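Local structure of aromatic-amino-acid:2-oxoglutarate transaminase (Candida albicans, 6HND) at residues B[142-147]-B[157-162]; B[187-192]-B[474-479]. The protein probably transfers amino groups between aromatic amino acids and 2-oxoglutarate, using pyridoxal 5'-phosphate as its cofactor, as in related aminotransferases. All blocks are in the same frame, centred on the assembly; numbering follows the deposited sequence.

Interaction 1 of 2, residues B[142-147]-B[157-162]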
loop_
_atom_site.group_PDB
_atom_site.type_symbol
_atom_site.label_atom_id
_atom_site.label_comp_id
_atom_site.label_asym_id
_atom_site.label_seq_id
_atom_site.Cartn_x
_atom_site.Cartn_y
_atom_site.Cartn_z
ATOM N N PHE B 142 -5.657 -1.368 -19.581
ATOM C CA PHE B 142 -4.756 -0.328 -20.136
ATOM C C PHE B 142 -3.303 -0.788 -20.018
ATOM O O PHE B 142 -2.574 -0.652 -21.002
ATOM C CB PHE B 142 -4.903 1.019 -19.447
ATOM C CG PHE B 142 -3.713 1.905 -19.672
ATOM C CD1 PHE B 142 -3.604 2.642 -20.833
ATOM C CD2 PHE B 142 -2.690 1.958 -18.747
ATOM C CE1 PHE B 142 -2.497 3.438 -21.047
ATOM C CE2 PHE B 142 -1.581 2.750 -18.973
ATOM C CZ PHE B 142 -1.486 3.477 -20.120
ATOM N N ALA B 143 -2.900 -1.317 -18.862
ATOM C CA ALA B 143 -1.517 -1.821 -18.643
ATOM C C ALA B 143 -1.224 -2.988 -19.613
ATOM O O ALA B 143 -0.120 -2.981 -20.165
ATOM C CB ALA B 143 -1.261 -2.201 -17.193
ATOM N N ARG B 144 -2.143 -3.943 -19.825
ATOM C CA ARG B 144 -1.937 -5.018 -20.842
ATOM C C ARG B 144 -1.661 -4.365 -22.208
ATOM O O ARG B 144 -0.649 -4.689 -22.827
ATOM C CB ARG B 144 -3.126 -5.975 -20.973
ATOM C CG ARG B 144 -3.349 -6.850 -19.747
ATOM C CD ARG B 144 -4.479 -7.877 -19.856
ATOM N NE ARG B 144 -4.755 -8.411 -18.522
ATOM C CZ ARG B 144 -5.806 -8.117 -17.747
ATOM N NH1 ARG B 144 -6.769 -7.309 -18.157
ATOM N NH2 ARG B 144 -5.899 -8.669 -16.549
ATOM N N ASP B 145 -2.541 -3.469 -22.644
ATOM C CA ASP B 145 -2.518 -2.850 -23.991
ATOM C C ASP B 145 -1.207 -2.087 -24.179
ATOM O O ASP B 145 -0.610 -2.202 -25.266
ATOM C CB ASP B 145 -3.757 -1.975 -24.184
ATOM C CG ASP B 145 -5.049 -2.788 -24.304
ATOM O OD1 ASP B 145 -4.944 -4.010 -24.438
ATOM O OD2 ASP B 145 -6.154 -2.190 -24.251
ATOM N N PHE B 146 -0.769 -1.365 -23.140
ATOM C CA PHE B 146 0.464 -0.542 -23.123
ATOM C C PHE B 146 1.671 -1.452 -23.298
ATOM O O PHE B 146 2.567 -1.096 -24.075
ATOM C CB PHE B 146 0.558 0.266 -21.823
ATOM C CG PHE B 146 1.758 1.173 -21.725
ATOM C CD1 PHE B 146 1.815 2.358 -22.444
ATOM C CD2 PHE B 146 2.818 0.857 -20.889
ATOM C CE1 PHE B 146 2.925 3.184 -22.360
ATOM C CE2 PHE B 146 3.928 1.684 -20.810
ATOM C CZ PHE B 146 3.976 2.849 -21.537
ATOM N N ILE B 147 1.716 -2.565 -22.554
ATOM C CA ILE B 147 2.837 -3.553 -22.622
ATOM C C ILE B 147 2.792 -4.279 -23.981
ATOM O O ILE B 147 3.850 -4.493 -24.574
ATOM C CB ILE B 147 2.818 -4.495 -21.403
ATOM C CG1 ILE B 147 3.487 -3.825 -20.209
ATOM C CG2 ILE B 147 3.480 -5.832 -21.669
ATOM C CD1 ILE B 147 4.999 -3.786 -20.296
ATOM N N ASP B 157 0.935 -16.670 -21.717
ATOM C CA ASP B 157 0.401 -16.958 -20.358
ATOM C C ASP B 157 0.929 -15.949 -19.328
ATOM O O ASP B 157 1.304 -16.361 -18.209
ATOM C CB ASP B 157 0.723 -18.401 -19.955
ATOM C CG ASP B 157 -0.227 -19.392 -20.597
ATOM O OD1 ASP B 157 -1.412 -19.024 -20.818
ATOM O OD2 ASP B 157 0.219 -20.507 -20.882
ATOM N N TRP B 158 0.937 -14.669 -19.690
ATOM C CA TRP B 158 1.390 -13.556 -18.824
ATOM C C TRP B 158 0.165 -12.786 -18.346
ATOM O O TRP B 158 -0.928 -12.923 -18.972
ATOM C CB TRP B 158 2.366 -12.631 -19.556
ATOM C CG TRP B 158 1.824 -11.937 -20.769
ATOM C CD1 TRP B 158 1.873 -12.414 -22.044
ATOM C CD2 TRP B 158 1.305 -10.598 -20.872
ATOM N NE1 TRP B 158 1.397 -11.488 -22.927
ATOM C CE2 TRP B 158 1.041 -10.362 -22.246
ATOM C CE3 TRP B 158 1.035 -9.573 -19.952
ATOM C CZ2 TRP B 158 0.478 -9.178 -22.716
ATOM C CZ3 TRP B 158 0.452 -8.408 -20.409
ATOM C CH2 TRP B 158 0.185 -8.213 -21.774
ATOM N N ASN B 159 0.361 -11.980 -17.311
ATOM C CA ASN B 159 -0.694 -11.079 -16.800
ATOM C C ASN B 159 -0.056 -9.867 -16.110
ATOM O O ASN B 159 1.169 -9.854 -15.898
ATOM C CB ASN B 159 -1.649 -11.885 -15.913
ATOM C CG ASN B 159 -2.978 -11.215 -15.666
ATOM O OD1 ASN B 159 -3.349 -10.239 -16.347
ATOM N ND2 ASN B 159 -3.660 -11.713 -14.642
ATOM N N VAL B 160 -0.870 -8.857 -15.816
ATOM C CA VAL B 160 -0.430 -7.648 -15.088
ATOM C C VAL B 160 -1.112 -7.660 -13.714
ATOM O O VAL B 160 -2.098 -8.376 -13.543
ATOM C CB VAL B 160 -0.691 -6.373 -15.921
ATOM C CG1 VAL B 160 0.192 -6.343 -17.146
ATOM C CG2 VAL B 160 -2.126 -6.212 -16.360
ATOM N N PHE B 161 -0.592 -6.852 -12.795
ATOM C CA PHE B 161 -1.068 -6.675 -11.403
ATOM C C PHE B 161 -0.752 -5.241 -10.956
ATOM O O PHE B 161 0.426 -4.853 -10.977
ATOM C CB PHE B 161 -0.365 -7.687 -10.507
ATOM C CG PHE B 161 -0.954 -7.814 -9.139
ATOM C CD1 PHE B 161 -0.574 -6.955 -8.125
ATOM C CD2 PHE B 161 -1.859 -8.824 -8.856
ATOM C CE1 PHE B 161 -1.104 -7.095 -6.854
ATOM C CE2 PHE B 161 -2.372 -8.974 -7.582
ATOM C CZ PHE B 161 -1.992 -8.106 -6.584
ATOM N N ILE B 162 -1.770 -4.483 -10.567
ATOM C CA ILE B 162 -1.592 -3.078 -10.118
ATOM C C ILE B 162 -0.846 -3.107 -8.775
ATOM O O ILE B 162 -1.278 -3.851 -7.865
ATOM C CB ILE B 162 -2.940 -2.349 -10.027
ATOM C CG1 ILE B 162 -3.689 -2.359 -11.357
ATOM C CG2 ILE B 162 -2.737 -0.938 -9.490
ATOM C CD1 ILE B 162 -2.830 -1.977 -12.560
#
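R144 reaches from its helix to the edge strand of the sheet, meeting W158, N159 and V160 with different parts of one side chain. It is a worked example of an arginine that packs by its stem and bonds by its tip. The chain runs extended from CG to NE, with chi2 -177° placing CD. Both R144 NE and R144 NH2 donate to the single oxygen N159 OD1, at 3.2 and 3.0 Å. In this side-on grip the acceptor lies in the guanidinium plane and the amide is turned only 16° from it. The NH2 bond lands on a lone pair of OD1, while NE comes in nearly along the C=O axis. The same oxygen takes a weak bond from V160 N, which ties the amide back to its own strand. Nearer the helix, V160 CG2 packs against R144 CG at 3.7 Å and sits over one face of the guanidinium; A143 CB adds an apolar touch to the same methyl. W158 brings the far end of its indole to the helix: CH2 lies 3.8 Å from R144 O, which meets the ring at its edge, and 4.1 Å from I147 CG2. Helix 137-151 thus lies against strand 158-163, an outermost strand of the seven-stranded sheet within this chain; I147 and W158 both reach V353 on adjoining strand 350-355, and V160 touches L140, one turn before R144.

Interaction 2 of 2, residues B[187-192]-B[474-479]. With PLP (pyridoxal-5'-phosphate), chain E.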
loop_
_atom_site.group_PDB
_atom_site.type_symbol
_atom_site.label_atom_id
_atom_site.label_comp_id
_atom_site.label_asym_id
_atom_site.label_seq_id
_atom_site.Cartn_x
_atom_site.Cartn_y
_atom_site.Cartn_z
ATOM N N GLU B 187 23.315 -5.813 -9.297
ATOM C CA GLU B 187 24.291 -4.810 -9.819
ATOM C C GLU B 187 24.992 -4.137 -8.632
ATOM O O GLU B 187 24.298 -3.681 -7.738
ATOM C CB GLU B 187 23.591 -3.832 -10.765
ATOM C CG GLU B 187 23.093 -4.509 -12.032
ATOM C CD GLU B 187 22.008 -3.807 -12.816
ATOM O OE1 GLU B 187 21.225 -3.064 -12.189
ATOM O OE2 GLU B 187 21.879 -4.089 -14.035
ATOM N N GLU B 188 26.326 -4.090 -8.658
ATOM C CA GLU B 188 27.189 -3.693 -7.515
ATOM C C GLU B 188 26.850 -2.270 -7.073
ATOM O O GLU B 188 27.009 -2.022 -5.883
ATOM C CB GLU B 188 28.674 -3.801 -7.841
ATOM C CG GLU B 188 29.188 -2.819 -8.884
ATOM C CD GLU B 188 30.701 -2.913 -9.077
ATOM O OE1 GLU B 188 31.405 -3.207 -8.063
ATOM O OE2 GLU B 188 31.191 -2.686 -10.243
ATOM N N PHE B 189 26.442 -1.390 -8.001
ATOM C CA PHE B 189 25.759 -0.103 -7.688
ATOM C C PHE B 189 24.313 -0.270 -8.124
ATOM O O PHE B 189 24.087 -0.707 -9.298
ATOM C CB PHE B 189 26.416 1.109 -8.355
ATOM C CG PHE B 189 27.880 1.218 -8.022
ATOM C CD1 PHE B 189 28.297 1.831 -6.853
ATOM C CD2 PHE B 189 28.835 0.668 -8.862
ATOM C CE1 PHE B 189 29.636 1.893 -6.523
ATOM C CE2 PHE B 189 30.176 0.718 -8.518
ATOM C CZ PHE B 189 30.570 1.317 -7.346
ATOM N N THR B 190 23.385 0.021 -7.216
ATOM C CA THR B 190 21.965 -0.330 -7.413
ATOM C C THR B 190 21.046 0.687 -6.720
ATOM O O THR B 190 21.535 1.658 -6.067
ATOM C CB THR B 190 21.728 -1.771 -6.942
ATOM O OG1 THR B 190 20.479 -2.252 -7.449
ATOM C CG2 THR B 190 21.715 -1.905 -5.438
ATOM N N PHE B 191 19.749 0.479 -6.916
ATOM C CA PHE B 191 18.647 1.062 -6.126
ATOM C C PHE B 191 18.659 0.377 -4.756
ATOM O O PHE B 191 18.040 -0.683 -4.583
ATOM C CB PHE B 191 17.350 0.938 -6.926
ATOM C CG PHE B 191 16.163 1.572 -6.262
ATOM C CD1 PHE B 191 16.130 2.936 -6.059
ATOM C CD2 PHE B 191 15.097 0.804 -5.825
ATOM C CE1 PHE B 191 15.045 3.519 -5.430
ATOM C CE2 PHE B 191 14.012 1.392 -5.197
ATOM C CZ PHE B 191 13.988 2.752 -5.007
ATOM N N SER B 192 19.397 0.987 -3.829
ATOM C CA SER B 192 19.598 0.599 -2.399
ATOM C C SER B 192 18.343 0.024 -1.742
ATOM O O SER B 192 18.433 -0.981 -1.052
ATOM C CB SER B 192 20.117 1.775 -1.592
ATOM O OG SER B 192 21.471 2.022 -1.925
ATOM N N ASN B 474 27.429 5.188 -1.458
ATOM C CA ASN B 474 26.114 5.050 -0.776
ATOM C C ASN B 474 25.184 4.094 -1.542
ATOM O O ASN B 474 24.097 3.773 -0.999
ATOM C CB ASN B 474 25.439 6.399 -0.553
ATOM C CG ASN B 474 25.972 7.140 0.659
ATOM O OD1 ASN B 474 26.789 6.615 1.422
ATOM N ND2 ASN B 474 25.496 8.361 0.845
ATOM N N MET B 475 25.531 3.628 -2.741
ATOM C CA MET B 475 24.539 2.863 -3.545
ATOM C C MET B 475 25.075 1.478 -3.895
ATOM O O MET B 475 24.702 0.946 -4.951
ATOM C CB MET B 475 24.173 3.646 -4.796
ATOM C CG MET B 475 23.285 4.834 -4.461
ATOM S SD MET B 475 22.978 5.862 -5.919
ATOM C CE MET B 475 24.670 6.283 -6.330
ATOM N N THR B 476 25.837 0.901 -2.973
ATOM C CA THR B 476 26.583 -0.358 -3.157
ATOM C C THR B 476 25.819 -1.497 -2.502
ATOM O O THR B 476 25.161 -1.250 -1.493
ATOM C CB THR B 476 28.004 -0.280 -2.590
ATOM O OG1 THR B 476 27.934 0.127 -1.220
ATOM C CG2 THR B 476 28.863 0.678 -3.387
ATOM N N VAL B 477 25.932 -2.697 -3.071
ATOM C CA VAL B 477 25.555 -3.962 -2.389
ATOM C C VAL B 477 26.581 -4.226 -1.282
ATOM O O VAL B 477 26.168 -4.504 -0.154
ATOM C CB VAL B 477 25.464 -5.104 -3.403
ATOM C CG1 VAL B 477 25.196 -6.434 -2.704
ATOM C CG2 VAL B 477 24.401 -4.779 -4.460
ATOM N N ASP B 478 27.866 -4.063 -1.600
ATOM C CA ASP B 478 29.005 -4.336 -0.690
ATOM C C ASP B 478 30.084 -3.282 -0.956
ATOM O O ASP B 478 30.658 -3.257 -2.063
ATOM C CB ASP B 478 29.545 -5.757 -0.882
ATOM C CG ASP B 478 30.515 -6.190 0.212
ATOM O OD1 ASP B 478 31.635 -5.631 0.285
ATOM O OD2 ASP B 478 30.139 -7.081 0.986
ATOM N N LEU B 479 30.369 -2.477 0.056
ATOM C CA LEU B 479 31.268 -1.313 -0.029
ATOM C C LEU B 479 32.695 -1.786 -0.320
ATOM O O LEU B 479 33.292 -1.230 -1.243
ATOM C CB LEU B 479 31.168 -0.532 1.284
ATOM C CG LEU B 479 31.885 0.819 1.287
ATOM C CD1 LEU B 479 31.650 1.561 -0.026
ATOM C CD2 LEU B 479 31.439 1.664 2.476
HETATM N N1 PLP E . 13.839 1.586 -8.998
HETATM C C2 PLP E . 14.595 2.520 -9.559
HETATM C C2A PLP E . 15.748 2.056 -10.382
HETATM C C3 PLP E . 14.285 3.900 -9.403
HETATM O O3 PLP E . 15.083 4.837 -10.000
HETATM C C4 PLP E . 13.163 4.280 -8.620
HETATM C C4A PLP E . 12.783 5.710 -8.539
HETATM C C5 PLP E . 12.377 3.253 -8.054
HETATM C C6 PLP E . 12.769 1.952 -8.259
HETATM C C5A PLP E . 11.220 3.517 -7.126
HETATM O O4P PLP E . 9.998 3.972 -7.766
HETATM P P PLP E . 8.656 4.175 -6.879
HETATM O O1P PLP E . 8.651 3.081 -5.820
HETATM O O2P PLP E . 7.578 4.083 -7.957
HETATM O O3P PLP E . 8.751 5.536 -6.267
HETATM O O HOH W 1 28.550 -3.583 -4.262
HETATM O O HOH W 2 23.450 0.968 -0.552
#
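A single antiparallel beta bridge beside the cofactor pocket pairs F189 with T476 and joins two loops distant in sequence. The pair is non-hydrogen-bonded, and two bonds flank it: V477 N donates to E188 O at 3.1 Å, and T190 N donates to M475 O at 2.8 Å, nearly straight on to the carbonyl. T476 CA and F189 CA add CA-H contacts to E188 O and M475 O respectively. The F189 and T476 side chains lie side by side and point the same way, with T476 CG2 3.5 Å from F189 CE1. V477 CG2 packs near T190 CG2 and rests 3.5 Å from E187 O. M475 CB lies 3.5 Å from T190 O, and the M475 side chain comes close to N252 of the cofactor site. In this aminotransferase the loop after strand 183-187 carries F191, two residues past the bridge and part of the pyridoxal phosphate site. Its CG is anti to the backbone N (chi1 -177°), and PLP C6 lies over one face of the ring, toward the rim, 3.4 Å from F191 CE2. One water donates to E188 O and accepts from D478 N; another accepts from S192 OG at 2.6 Å and donates to N474 O and T476 O. The E188 carboxylate forms a salt bridge with R485 and accepts a hydrogen bond from I210 N, and F189 meets F488 edge-to-face.

Along the chain from the N terminus the two contacts come in series, neither nested nor crossed. Interaction 1 closes a short loop, with its segments ten residues apart, and fastens helix 137-151 to the strand that follows it, at one edge of the seven-stranded sheet. Interaction 2 opens later, after strand 183-187, and closes 282 residues onward, joining that sheet to the loop between strand 470-471 and helix 479-482, near the strand 204-208 that forms the other edge. The centres of interactions 1 and 2 are 30 Å apart, and their nearest atoms about 16 Å. The contacts thus lie toward opposite edges of one sheet, whose strand 333-338 ends in T338 at the cofactor.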